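Local coordinates for lipoprotein LpqN (Mycobacterium tuberculosis, PDB 6E5F) that supports cell envelope biogenesis, interacts with the periplasmic loop domains of the mycolate transporters MmpL3 and MmpL11, and here binds a dodecyl trehalose ether, at residues 101-106 / 122-127; 163-168 / 188-193; 182-187 / 201-206. All blocks are in the same frame, centred on the assembly; numbering follows the deposited sequence.

All three contacts belong to one curved antiparallel sheet. Interaction 3 is its buried middle: strands 179-192 and 195-206 are paired by regular backbone bonds, and small side chains on one face meet the dodecyl chain. Interaction 2, partly buried with S166 and P191 exposed, uses the same strand 179-192 further along, where the partner strand 165-176 begins; one backbone bond remains and an aromatic-aliphatic contact takes over. Interaction 1 is partly buried and joins a turn to strand 120-130, which lies next to strand 195-206, with V122 O close to N202 N. Interactions 1 and 2 each set one aromatic ring against an aliphatic group, whereas interaction 3 adds a side-chain amide bond to its backbone pairing.

Interaction 1 of 3, residues 101-106 / 122-127; sequences RAPYGG and VAILSK
Y104 and G105 hold the backbone of A123 by two hydrogen bonds, one to its carbonyl and one to its amide. Y104 N donates to A123 O over 2.8 Å, coming from above the carbonyl plane, and A123 N donates to G105 O at 2.9 Å in a straighter bond. They are the third and fourth residues of a type I beta turn from A102 to G105, closed by G105 N to A102 O, with P103 at its second position. G105 leaves the turn with positive phi, and G106 then faces V122 as an antiparallel non-hydrogen-bonded pair, so that the turn leads into sheet pairing.

The aromatic contact is a CH-pi interaction. L125 CB lies over one face of the Y104 ring, 3.9 Å from its centroid and 18° off the normal, and L125 CD2 meets the CE1-CZ side of the ring, 3.6 Å from Y104 CE1. The two side chains run side by side and point the same way. Y104 CG is anti to its backbone N (chi1 -159°), a position 3.9 Å from L125 CB, while A123 CB sits near the ring plane at its edge.

Apolar contacts complete the join. P103 CG meets I124 CG1 at 3.9 Å. V122, in one of its two conformers, sets CG1 3.9 Å from P103 CD and 4.0 Å from A102 CB, its side chain crossing the proline ring at about a right angle.

Beyond the contact, H77 stacks on the Y104 ring, and I85 of strand 84-86 touches both Y104 and L125. The turn precedes strand 106-109, which pairs with strand 120-130; strand 195-206 also pairs with 120-130, through backbone bonds of V122 with N202 and I124 with Q200.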
ATOM      1  N   ARG A 101       8.342 -11.033   2.168  1.00 29.35           N
ATOM      2  CA  ARG A 101       6.969 -10.736   2.565  1.00 29.23           C
ATOM      3  C   ARG A 101       6.722  -9.259   2.856  1.00 29.48           C
ATOM      4  O   ARG A 101       5.558  -8.857   2.964  1.00 30.61           O
ATOM      5  CB  ARG A 101       6.579 -11.574   3.786  1.00 39.24           C
ATOM      6  CG  ARG A 101       6.518 -13.063   3.493  1.00 48.51           C
ATOM      7  CD  ARG A 101       5.562 -13.785   4.424  1.00 66.57           C
ATOM      8  NE  ARG A 101       5.248 -15.121   3.925  1.00 85.27           N
ATOM      9  CZ  ARG A 101       5.998 -16.200   4.133  1.00 98.03           C
ATOM     10  NH1 ARG A 101       7.120 -16.116   4.836  1.00 96.42           N
ATOM     11  NH2 ARG A 101       5.622 -17.367   3.632  1.00104.18           N
ATOM     12  N   ALA A 102       7.771  -8.450   2.991  1.00 27.74           N
ATOM     13  CA  ALA A 102       7.640  -7.003   3.182  1.00 23.81           C
ATOM     14  C   ALA A 102       8.671  -6.337   2.282  1.00 23.24           C
ATOM     15  O   ALA A 102       9.742  -5.917   2.735  1.00 24.07           O
ATOM     16  CB  ALA A 102       7.862  -6.615   4.646  1.00 28.72           C
ATOM     17  N   PRO A 103       8.377  -6.225   0.980  1.00 25.34           N
ATOM     18  CA  PRO A 103       9.418  -5.815   0.020  1.00 26.20           C
ATOM     19  C   PRO A 103      10.082  -4.490   0.344  1.00 22.70           C
ATOM     20  O   PRO A 103      11.305  -4.365   0.172  1.00 26.56           O
ATOM     21  CB  PRO A 103       8.659  -5.785  -1.315  1.00 30.53           C
ATOM     22  CG  PRO A 103       7.542  -6.749  -1.128  1.00 32.68           C
ATOM     23  CD  PRO A 103       7.127  -6.606   0.304  1.00 27.36           C
ATOM     24  N   TYR A 104       9.327  -3.495   0.796  1.00 21.64           N
ATOM     25  CA  TYR A 104       9.876  -2.208   1.203  1.00 21.73           C
ATOM     26  C   TYR A 104       9.783  -2.014   2.712  1.00 21.78           C
ATOM     27  O   TYR A 104       9.649  -0.889   3.198  1.00 23.35           O
ATOM     28  CB  TYR A 104       9.191  -1.071   0.449  1.00 19.53           C
ATOM     29  CG  TYR A 104       9.958   0.226   0.391  1.00 20.83           C
ATOM     30  CD1 TYR A 104      11.120   0.344  -0.370  1.00 21.47           C
ATOM     31  CD2 TYR A 104       9.511   1.347   1.072  1.00 21.99           C
ATOM     32  CE1 TYR A 104      11.810   1.541  -0.438  1.00 22.98           C
ATOM     33  CE2 TYR A 104      10.195   2.550   1.007  1.00 22.62           C
ATOM     34  CZ  TYR A 104      11.347   2.639   0.254  1.00 23.28           C
ATOM     35  OH  TYR A 104      12.034   3.833   0.187  1.00 29.08           O
ATOM     36  N   GLY A 105       9.856  -3.110   3.464  1.00 23.07           N
ATOM     37  CA  GLY A 105       9.662  -3.047   4.894  1.00 21.72           C
ATOM     38  C   GLY A 105       8.195  -2.952   5.262  1.00 21.87           C
ATOM     39  O   GLY A 105       7.292  -3.099   4.437  1.00 20.70           O
ATOM     40  N   GLY A 106       7.970  -2.708   6.546  1.00 28.02           N
ATOM     41  CA  GLY A 106       6.618  -2.598   7.051  1.00 28.42           C
ATOM     42  C   GLY A 106       6.629  -2.478   8.559  1.00 28.29           C
ATOM     43  O   GLY A 106       7.663  -2.222   9.177  1.00 32.36           O
ATOM     44  N   VAL A 122       2.333  -3.424   5.337  1.00 22.70           N
ATOM     45  CA  VAL A 122       3.517  -3.753   4.551  0.83 24.36           C
ATOM     46  C   VAL A 122       3.624  -2.769   3.399  1.00 20.88           C
ATOM     47  O   VAL A 122       2.619  -2.370   2.810  1.00 19.91           O
ATOM     48  CB  VAL A 122       3.444  -5.206   4.040  0.83 26.99           C
ATOM     49  CG1 VAL A 122       4.435  -5.440   2.926  0.83 32.51           C
ATOM     50  CG2 VAL A 122       3.675  -6.174   5.192  0.83 27.69           C
ATOM     51  N   ALA A 123       4.854  -2.360   3.097  1.00 19.34           N
ATOM     52  CA  ALA A 123       5.110  -1.381   2.049  1.00 19.19           C
ATOM     53  C   ALA A 123       5.771  -2.055   0.852  1.00 18.00           C
ATOM     54  O   ALA A 123       6.554  -2.994   1.003  1.00 20.38           O
ATOM     55  CB  ALA A 123       6.029  -0.268   2.565  1.00 20.12           C
ATOM     56  N   ILE A 124       5.419  -1.568  -0.341  1.00 18.60           N
ATOM     57  CA  ILE A 124       6.059  -1.972  -1.586  1.00 18.76           C
ATOM     58  C   ILE A 124       6.337  -0.698  -2.371  1.00 17.53           C
ATOM     59  O   ILE A 124       5.484   0.196  -2.428  1.00 18.20           O
ATOM     60  CB  ILE A 124       5.134  -2.892  -2.410  1.00 23.60           C
ATOM     61  CG1 ILE A 124       4.665  -4.087  -1.577  1.00 26.72           C
ATOM     62  CG2 ILE A 124       5.843  -3.369  -3.660  1.00 27.21           C
ATOM     63  CD1 ILE A 124       3.324  -4.631  -2.014  1.00 43.02           C
ATOM     64  N   LEU A 125       7.518  -0.596  -2.957  1.00 17.79           N
ATOM     65  CA  LEU A 125       7.869   0.548  -3.788  1.00 18.71           C
ATOM     66  C   LEU A 125       8.347   0.040  -5.139  1.00 18.48           C
ATOM     67  O   LEU A 125       9.228  -0.821  -5.210  1.00 20.27           O
ATOM     68  CB  LEU A 125       8.941   1.412  -3.131  1.00 18.80           C
ATOM     69  CG  LEU A 125       9.291   2.722  -3.864  1.00 17.92           C
ATOM     70  CD1 LEU A 125       8.063   3.621  -3.990  1.00 19.28           C
ATOM     71  CD2 LEU A 125      10.407   3.450  -3.143  1.00 22.77           C
ATOM     72  N   SER A 126       7.738   0.559  -6.203  1.00 19.17           N
ATOM     73  CA  SER A 126       8.072   0.187  -7.565  0.78 20.82           C
ATOM     74  C   SER A 126       8.443   1.439  -8.346  1.00 18.88           C
ATOM     75  O   SER A 126       7.956   2.538  -8.054  1.00 19.54           O
ATOM     76  CB  SER A 126       6.896  -0.500  -8.263  0.78 22.56           C
ATOM     77  OG  SER A 126       6.431  -1.610  -7.513  0.78 29.06           O
ATOM     78  N   LYS A 127       9.301   1.262  -9.337  1.00 19.34           N
ATOM     79  CA  LYS A 127       9.731   2.327 -10.231  1.00 19.33           C
ATOM     80  C   LYS A 127       9.166   2.009 -11.605  1.00 20.95           C
ATOM     81  O   LYS A 127       9.438   0.935 -12.155  1.00 21.96           O
ATOM     82  CB  LYS A 127      11.252   2.396 -10.283  1.00 21.42           C
ATOM     83  CG  LYS A 127      11.800   3.491 -11.186  1.00 23.28           C
ATOM     84  CD  LYS A 127      13.325   3.454 -11.190  1.00 25.64           C
ATOM     85  CE  LYS A 127      13.921   4.602 -11.974  1.00 31.15           C
ATOM     86  NZ  LYS A 127      15.411   4.539 -11.966  1.00 34.07           N
TER

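Interaction 2 of 3, residues 163-168 / 188-193; sequences GGFSAW and VVIPSQ
A167 and V188 form an antiparallel non-hydrogen-bonded pair, and next to them V189 N gives a straight 3.0 Å hydrogen bond to S166 O, while the short strand axes run at 151° to each other. Past this bond the backbones separate: the CA atoms of F165 and I190 are 6.3 Å apart, and from here on side chains make the contact.

The F165 ring carries most of it. I190 CG2 stands over one ring face, 3.9 Å from the centroid and 17° off the normal, in a CH-pi contact shifted toward the CE1-CZ rim. The ring and the I190 side chain cross at about a right angle. P191 CD approaches obliquely, 4.1 Å from F165 CD1, and V189 O comes within 3.6 Å of F165 CB. F165 CG, anti to its own carbonyl carbon and beside the backbone N (chi1 -72°), is thereby placed 3.9 Å from V189 O.

The two strands are the arms of the hairpin 165-176 / 179-192, and the contact lies at its open end, far along the arms from the connecting turn. F165 is the first residue of its strand, just after the turn from strand 152-162. This hairpin belongs to the main antiparallel sheet of a protein in the Mog1p/PsbP clan.

V188 divides its two methyls between F165 and A167, alternate residues of the facing strand: CG1 packs 3.8 Å from F165 CB and CG2 3.9 Å from A167 CB. I226 of strand 225-227 touches F165, V188 and I190. V189 packs instead on P134, V137 and L138 of helix 134-140, and S166 also touches L138. Strand 195-206 pairs with the far edge of 188-192, with backbone bonds from V188 to L199 and from I190 to F197.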
ATOM      1  N   GLY A 163       2.766  12.818   2.279  1.00 25.12           N
ATOM      2  CA  GLY A 163       4.014  13.530   2.083  1.00 25.85           C
ATOM      3  C   GLY A 163       3.984  14.558   0.968  1.00 25.39           C
ATOM      4  O   GLY A 163       5.022  14.844   0.368  1.00 30.28           O
ATOM      5  N   GLY A 164       2.807  15.111   0.674  1.00 26.90           N
ATOM      6  CA  GLY A 164       2.664  16.106  -0.367  1.00 26.95           C
ATOM      7  C   GLY A 164       2.358  15.564  -1.747  1.00 26.47           C
ATOM      8  O   GLY A 164       2.180  16.360  -2.680  1.00 28.27           O
ATOM      9  N   PHE A 165       2.289  14.243  -1.912  1.00 21.29           N
ATOM     10  CA  PHE A 165       2.029  13.610  -3.195  1.00 18.65           C
ATOM     11  C   PHE A 165       0.610  13.054  -3.233  1.00 16.62           C
ATOM     12  O   PHE A 165       0.015  12.750  -2.195  1.00 18.79           O
ATOM     13  CB  PHE A 165       3.046  12.493  -3.463  1.00 17.94           C
ATOM     14  CG  PHE A 165       4.422  13.007  -3.773  1.00 18.29           C
ATOM     15  CD1 PHE A 165       4.780  13.313  -5.073  1.00 19.86           C
ATOM     16  CD2 PHE A 165       5.350  13.194  -2.765  1.00 21.24           C
ATOM     17  CE1 PHE A 165       6.044  13.793  -5.363  1.00 20.54           C
ATOM     18  CE2 PHE A 165       6.614  13.671  -3.051  1.00 23.59           C
ATOM     19  CZ  PHE A 165       6.957  13.972  -4.351  1.00 21.91           C
ATOM     20  N   SER A 166       0.079  12.932  -4.445  1.00 16.07           N
ATOM     21  CA  SER A 166      -1.282  12.451  -4.636  0.59 15.52           C
ATOM     22  C   SER A 166      -1.362  10.955  -4.364  1.00 15.80           C
ATOM     23  O   SER A 166      -0.444  10.194  -4.703  1.00 15.64           O
ATOM     24  CB  SER A 166      -1.730  12.719  -6.073  0.59 18.73           C
ATOM     25  OG  SER A 166      -1.742  14.109  -6.350  0.59 35.51           O
ATOM     26  N   ALA A 167      -2.478  10.535  -3.764  1.00 15.01           N
ATOM     27  CA  ALA A 167      -2.660   9.156  -3.355  1.00 15.02           C
ATOM     28  C   ALA A 167      -4.115   8.745  -3.517  1.00 14.03           C
ATOM     29  O   ALA A 167      -5.003   9.561  -3.785  1.00 15.17           O
ATOM     30  CB  ALA A 167      -2.205   8.956  -1.906  1.00 16.11           C
ATOM     31  N   TRP A 168      -4.336   7.449  -3.352  1.00 14.42           N
ATOM     32  CA  TRP A 168      -5.663   6.858  -3.357  1.00 14.14           C
ATOM     33  C   TRP A 168      -5.693   5.828  -2.246  1.00 14.06           C
ATOM     34  O   TRP A 168      -4.733   5.081  -2.060  1.00 16.04           O
ATOM     35  CB  TRP A 168      -5.963   6.152  -4.683  1.00 16.37           C
ATOM     36  CG  TRP A 168      -7.411   5.858  -4.801  1.00 16.59           C
ATOM     37  CD1 TRP A 168      -8.053   4.712  -4.441  1.00 17.52           C
ATOM     38  CD2 TRP A 168      -8.409   6.754  -5.282  1.00 16.73           C
ATOM     39  NE1 TRP A 168      -9.408   4.841  -4.674  1.00 18.90           N
ATOM     40  CE2 TRP A 168      -9.646   6.085  -5.193  1.00 17.02           C
ATOM     41  CE3 TRP A 168      -8.371   8.049  -5.788  1.00 18.33           C
ATOM     42  CZ2 TRP A 168     -10.845   6.679  -5.597  1.00 21.37           C
ATOM     43  CZ3 TRP A 168      -9.560   8.640  -6.179  1.00 19.87           C
ATOM     44  CH2 TRP A 168     -10.776   7.951  -6.083  1.00 19.77           C
ATOM     45  N   VAL A 188       0.399   5.687  -3.474  1.00 14.29           N
ATOM     46  CA  VAL A 188       0.935   7.038  -3.604  1.00 15.36           C
ATOM     47  C   VAL A 188       1.759   7.089  -4.882  1.00 14.57           C
ATOM     48  O   VAL A 188       2.608   6.224  -5.103  1.00 14.99           O
ATOM     49  CB  VAL A 188       1.813   7.416  -2.401  1.00 14.63           C
ATOM     50  CG1 VAL A 188       2.206   8.890  -2.468  1.00 17.10           C
ATOM     51  CG2 VAL A 188       1.116   7.090  -1.084  1.00 18.32           C
ATOM     52  N   VAL A 189       1.488   8.079  -5.719  1.00 14.28           N
ATOM     53  CA  VAL A 189       2.213   8.256  -6.976  1.00 16.35           C
ATOM     54  C   VAL A 189       3.229   9.371  -6.800  1.00 17.03           C
ATOM     55  O   VAL A 189       2.885  10.486  -6.388  1.00 16.59           O
ATOM     56  CB  VAL A 189       1.246   8.527  -8.137  1.00 19.35           C
ATOM     57  CG1 VAL A 189       1.997   8.776  -9.418  1.00 32.21           C
ATOM     58  CG2 VAL A 189       0.319   7.345  -8.311  1.00 25.87           C
ATOM     59  N   ILE A 190       4.482   9.065  -7.110  1.00 16.17           N
ATOM     60  CA  ILE A 190       5.603   9.958  -6.827  1.00 15.78           C
ATOM     61  C   ILE A 190       6.381  10.155  -8.125  1.00 16.19           C
ATOM     62  O   ILE A 190       7.355   9.430  -8.380  1.00 17.38           O
ATOM     63  CB  ILE A 190       6.490   9.392  -5.708  1.00 14.88           C
ATOM     64  CG1 ILE A 190       5.662   9.065  -4.455  1.00 18.30           C
ATOM     65  CG2 ILE A 190       7.626  10.373  -5.377  1.00 19.76           C
ATOM     66  CD1 ILE A 190       6.362   8.110  -3.501  1.00 19.14           C
ATOM     67  N   PRO A 191       5.987  11.098  -8.980  1.00 16.15           N
ATOM     68  CA  PRO A 191       6.777  11.355 -10.194  1.00 16.60           C
ATOM     69  C   PRO A 191       8.106  11.992  -9.821  1.00 16.95           C
ATOM     70  O   PRO A 191       8.149  12.977  -9.082  1.00 18.93           O
ATOM     71  CB  PRO A 191       5.897  12.323 -10.999  1.00 16.27           C
ATOM     72  CG  PRO A 191       4.537  12.258 -10.358  1.00 16.92           C
ATOM     73  CD  PRO A 191       4.792  11.955  -8.924  1.00 15.75           C
ATOM     74  N   SER A 192       9.198  11.420 -10.331  1.00 16.79           N
ATOM     75  CA  SER A 192      10.521  11.877  -9.942  1.00 17.81           C
ATOM     76  C   SER A 192      11.578  11.255 -10.837  1.00 21.87           C
ATOM     77  O   SER A 192      11.507  10.063 -11.156  1.00 21.41           O
ATOM     78  CB  SER A 192      10.827  11.482  -8.494  1.00 23.50           C
ATOM     79  OG  SER A 192      12.170  11.806  -8.178  1.00 26.12           O
ATOM     80  N   GLN A 193      12.568  12.070 -11.198  1.00 20.11           N
ATOM     81  CA  GLN A 193      13.813  11.603 -11.807  1.00 26.21           C
ATOM     82  C   GLN A 193      13.569  10.686 -12.999  1.00 22.38           C
ATOM     83  O   GLN A 193      14.091   9.570 -13.076  1.00 26.71           O
ATOM     84  CB  GLN A 193      14.712  10.936 -10.763  1.00 29.90           C
ATOM     85  CG  GLN A 193      15.143  11.863  -9.641  1.00 31.47           C
ATOM     86  CD  GLN A 193      16.104  11.196  -8.687  1.00 30.76           C
ATOM     87  OE1 GLN A 193      17.170  10.744  -9.091  1.00 31.82           O
ATOM     88  NE2 GLN A 193      15.737  11.133  -7.416  1.00 33.96           N
TER

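Interaction 3 of 3, residues 182-187 / 201-206; sequences TVAQKT and LNADAL. With L6T (alpha-D-glucopyranosyl 6-O-dodecyl-alpha-D-glucopyranoside), chain B.
The lipid pocket has part of its wall in the hairpin of strands 179-192 and 195-206, where T182, A184 and A203 meet the dodecyl chain of L6T. The short strands run antiparallel at 171°, and the pairs T182-A205, A184-A203 and K186-L201 each exchange two backbone hydrogen bonds, including A203 N to A184 O at 2.8 Å. On the lipid side, A184 CB is 3.5 Å and A203 CB 3.8 Å from L6T CBD. The two CB atoms lie 4.4 Å apart beside the same methylene, and T182 CG2 reaches L6T CAZ at 4.0 Å.

On the other face, Q185 NE2 donates to N202 OD1 over 2.9 Å. The extended Q185 chain, with CG anti to the backbone N (chi1 -177°), runs beside N202; OD1 lies near the Q185 amide plane, although the two amide planes differ by 36°. E144 also bonds NE2.

K186, in one of its two conformers, ends in a salt bridge to D221, and D204 in one to R181. Helix 210-223 lies against the lipid side, with L213 touching T182, A203 and A205, while strands 165-176 and 120-130 flank the pair.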
ATOM      1  N   THR A 182     -10.048  -7.370   7.676  1.00 21.58           N
ATOM      2  CA  THR A 182     -10.019  -5.987   7.220  1.00 20.11           C
ATOM      3  C   THR A 182      -8.765  -5.776   6.383  1.00 19.44           C
ATOM      4  O   THR A 182      -7.661  -6.147   6.797  1.00 21.86           O
ATOM      5  CB  THR A 182     -10.029  -5.037   8.414  1.00 22.62           C
ATOM      6  OG1 THR A 182     -11.270  -5.191   9.123  1.00 26.04           O
ATOM      7  CG2 THR A 182      -9.884  -3.596   7.966  1.00 25.00           C
ATOM      8  N   VAL A 183      -8.942  -5.202   5.201  1.00 18.74           N
ATOM      9  CA  VAL A 183      -7.843  -4.955   4.279  0.76 18.63           C
ATOM     10  C   VAL A 183      -7.970  -3.535   3.756  1.00 19.15           C
ATOM     11  O   VAL A 183      -9.069  -3.009   3.575  1.00 20.46           O
ATOM     12  CB  VAL A 183      -7.844  -5.974   3.119  0.76 21.92           C
ATOM     13  CG1 VAL A 183      -9.084  -5.804   2.241  0.76 22.21           C
ATOM     14  CG2 VAL A 183      -6.579  -5.838   2.300  0.76 30.25           C
ATOM     15  N   ALA A 184      -6.826  -2.912   3.506  1.00 18.35           N
ATOM     16  CA  ALA A 184      -6.844  -1.589   2.920  1.00 17.98           C
ATOM     17  C   ALA A 184      -5.532  -1.379   2.196  1.00 18.32           C
ATOM     18  O   ALA A 184      -4.515  -2.010   2.506  1.00 18.61           O
ATOM     19  CB  ALA A 184      -7.024  -0.503   3.972  1.00 22.21           C
ATOM     20  N   GLN A 185      -5.574  -0.478   1.229  1.00 17.96           N
ATOM     21  CA  GLN A 185      -4.395  -0.191   0.432  1.00 15.52           C
ATOM     22  C   GLN A 185      -4.364   1.289   0.112  1.00 16.96           C
ATOM     23  O   GLN A 185      -5.330   1.834  -0.430  1.00 17.07           O
ATOM     24  CB  GLN A 185      -4.409  -1.005  -0.855  1.00 16.80           C
ATOM     25  CG  GLN A 185      -3.172  -0.818  -1.714  1.00 16.51           C
ATOM     26  CD  GLN A 185      -3.260  -1.613  -2.981  1.00 19.60           C
ATOM     27  OE1 GLN A 185      -4.059  -1.303  -3.863  1.00 21.00           O
ATOM     28  NE2 GLN A 185      -2.437  -2.651  -3.088  1.00 22.46           N
ATOM     29  N   LYS A 186      -3.251   1.932   0.454  1.00 16.48           N
ATOM     30  CA  LYS A 186      -2.990   3.303   0.042  0.59 16.46           C
ATOM     31  C   LYS A 186      -1.921   3.269  -1.038  1.00 13.99           C
ATOM     32  O   LYS A 186      -0.850   2.687  -0.836  1.00 16.71           O
ATOM     33  CB  LYS A 186      -2.533   4.172   1.217  0.59 20.57           C
ATOM     34  CG  LYS A 186      -2.505   5.663   0.878  0.59 19.75           C
ATOM     35  CD  LYS A 186      -2.418   6.541   2.121  0.59 26.24           C
ATOM     36  CE  LYS A 186      -2.800   7.985   1.803  0.59 29.88           C
ATOM     37  NZ  LYS A 186      -2.954   8.831   3.025  0.59 28.30           N
ATOM     38  N   THR A 187      -2.228   3.869  -2.180  1.00 14.17           N
ATOM     39  CA  THR A 187      -1.299   3.961  -3.298  1.00 13.29           C
ATOM     40  C   THR A 187      -0.901   5.423  -3.449  1.00 13.92           C
ATOM     41  O   THR A 187      -1.762   6.296  -3.523  1.00 15.65           O
ATOM     42  CB  THR A 187      -1.966   3.458  -4.576  1.00 14.53           C
ATOM     43  OG1 THR A 187      -2.309   2.075  -4.436  1.00 16.97           O
ATOM     44  CG2 THR A 187      -1.033   3.619  -5.775  1.00 15.95           C
ATOM     45  N   LEU A 201       0.920   0.832   0.404  1.00 15.29           N
ATOM     46  CA  LEU A 201       0.866   0.404   1.794  1.00 17.31           C
ATOM     47  C   LEU A 201      -0.334  -0.527   1.932  1.00 16.66           C
ATOM     48  O   LEU A 201      -1.474  -0.111   1.695  1.00 17.18           O
ATOM     49  CB  LEU A 201       0.750   1.603   2.730  1.00 19.00           C
ATOM     50  CG  LEU A 201       1.852   2.665   2.592  1.00 19.08           C
ATOM     51  CD1 LEU A 201       1.562   3.850   3.503  1.00 21.17           C
ATOM     52  CD2 LEU A 201       3.224   2.086   2.892  1.00 23.20           C
ATOM     53  N   ASN A 202      -0.063  -1.775   2.267  1.00 17.87           N
ATOM     54  CA  ASN A 202      -1.074  -2.831   2.311  1.00 18.44           C
ATOM     55  C   ASN A 202      -1.310  -3.198   3.769  1.00 18.76           C
ATOM     56  O   ASN A 202      -0.434  -3.786   4.411  1.00 20.25           O
ATOM     57  CB  ASN A 202      -0.577  -4.052   1.536  1.00 21.66           C
ATOM     58  CG  ASN A 202      -0.443  -3.794   0.047  1.00 23.39           C
ATOM     59  OD1 ASN A 202      -1.157  -2.976  -0.515  1.00 24.84           O
ATOM     60  ND2 ASN A 202       0.471  -4.502  -0.600  1.00 34.39           N
ATOM     61  N   ALA A 203      -2.492  -2.869   4.283  1.00 19.74           N
ATOM     62  CA  ALA A 203      -2.853  -3.182   5.661  1.00 20.14           C
ATOM     63  C   ALA A 203      -3.758  -4.407   5.696  1.00 21.20           C
ATOM     64  O   ALA A 203      -4.636  -4.562   4.844  1.00 22.43           O
ATOM     65  CB  ALA A 203      -3.576  -1.994   6.297  1.00 24.02           C
ATOM     66  N   ASP A 204      -3.529  -5.279   6.676  1.00 20.36           N
ATOM     67  CA  ASP A 204      -4.351  -6.473   6.822  1.00 22.76           C
ATOM     68  C   ASP A 204      -4.422  -6.869   8.287  1.00 21.26           C
ATOM     69  O   ASP A 204      -3.414  -6.859   8.995  1.00 24.71           O
ATOM     70  CB  ASP A 204      -3.768  -7.623   5.994  1.00 26.31           C
ATOM     71  CG  ASP A 204      -4.354  -8.971   6.370  1.00 43.17           C
ATOM     72  OD1 ASP A 204      -5.505  -9.255   5.986  1.00 36.36           O
ATOM     73  OD2 ASP A 204      -3.659  -9.750   7.058  1.00 51.96           O
ATOM     74  N   ALA A 205      -5.625  -7.215   8.736  1.00 21.47           N
ATOM     75  CA  ALA A 205      -5.812  -7.719  10.090  1.00 23.83           C
ATOM     76  C   ALA A 205      -7.113  -8.502  10.146  1.00 24.12           C
ATOM     77  O   ALA A 205      -7.992  -8.347   9.295  1.00 24.16           O
ATOM     78  CB  ALA A 205      -5.843  -6.580  11.114  1.00 24.13           C
ATOM     79  N   LEU A 206      -7.218  -9.354  11.159  1.00 24.64           N
ATOM     80  CA  LEU A 206      -8.501  -9.977  11.449  1.00 25.17           C
ATOM     81  C   LEU A 206      -9.525  -8.903  11.794  1.00 25.13           C
ATOM     82  O   LEU A 206      -9.192  -7.850  12.344  1.00 26.17           O
ATOM     83  CB  LEU A 206      -8.357 -10.954  12.614  1.00 26.90           C
ATOM     84  CG  LEU A 206      -7.543 -12.217  12.313  1.00 31.93           C
ATOM     85  CD1 LEU A 206      -7.110 -12.898  13.600  1.00 37.40           C
ATOM     86  CD2 LEU A 206      -8.346 -13.178  11.443  1.00 32.04           C
TER
HETATM   87  C1  L6T B 301     -17.419  -2.518   4.463  1.00 73.17           C
HETATM   88  C2  L6T B 301     -17.260  -3.899   5.077  1.00 70.16           C
HETATM   89  C3  L6T B 301     -17.086  -3.770   6.573  1.00 67.75           C
HETATM   90  C4  L6T B 301     -15.883  -2.887   6.847  1.00 67.15           C
HETATM   91  C5  L6T B 301     -16.135  -1.522   6.214  1.00 60.62           C
HETATM   92  C6  L6T B 301     -14.974  -0.540   6.545  1.00 49.77           C
HETATM   93  CAA L6T B 301     -18.892  -0.734   4.164  1.00 91.35           C
HETATM   94  CAO L6T B 301     -20.476  -1.976   2.883  1.00100.77           C
HETATM   95  CAP L6T B 301     -20.823  -2.425   1.461  1.00102.91           C
HETATM   96  CAR L6T B 301     -21.631  -1.177   3.466  1.00100.69           C
HETATM   97  CAT L6T B 301     -21.262  -0.750   4.874  1.00 98.50           C
HETATM   98  CAV L6T B 301     -20.002   0.086   4.800  1.00 99.92           C
HETATM   99  CAX L6T B 301     -12.707  -0.358   6.004  1.00 38.00           C
HETATM  100  CAY L6T B 301     -11.842  -0.112   7.275  1.00 35.98           C
HETATM  101  CAZ L6T B 301     -10.461   0.109   6.660  1.00 34.46           C
HETATM  102  CBA L6T B 301      -9.606   0.798   7.725  1.00 42.69           C
HETATM  103  CBB L6T B 301      -8.218   0.292   7.315  1.00 35.33           C
HETATM  104  CBC L6T B 301      -7.244   1.414   7.535  1.00 43.82           C
HETATM  105  CBD L6T B 301      -5.856   0.934   6.985  1.00 50.57           C
HETATM  106  CBE L6T B 301      -5.085   2.195   6.682  1.00 53.78           C
HETATM  107  CBF L6T B 301      -4.869   2.419   5.141  1.00 57.58           C
HETATM  108  CBG L6T B 301      -3.735   1.505   4.633  1.00 59.39           C
HETATM  109  CBH L6T B 301      -2.443   1.776   5.376  1.00 59.07           C
HETATM  110  CBI L6T B 301      -2.136   3.265   5.582  1.00 60.35           C
HETATM  111  O1  L6T B 301     -18.608  -1.892   4.968  1.00 80.38           O
HETATM  112  O2  L6T B 301     -18.429  -4.680   4.803  1.00 66.53           O
HETATM  113  O3  L6T B 301     -16.889  -5.065   7.152  1.00 65.36           O
HETATM  114  O4  L6T B 301     -15.718  -2.756   8.258  1.00 71.29           O
HETATM  115  O5  L6T B 301     -16.273  -1.692   4.784  1.00 67.05           O
HETATM  116  O6  L6T B 301     -13.804  -1.248   6.249  1.00 41.05           O
HETATM  117  OAN L6T B 301     -19.290  -1.157   2.843  1.00 95.96           O
HETATM  118  OAQ L6T B 301     -20.958  -1.281   0.617  1.00107.10           O
HETATM  119  OAS L6T B 301     -22.815  -1.985   3.504  1.00100.09           O
HETATM  120  OAU L6T B 301     -22.326   0.024   5.445  1.00 94.55           O
HETATM  121  OAW L6T B 301     -19.610   0.486   6.120  1.00108.70           O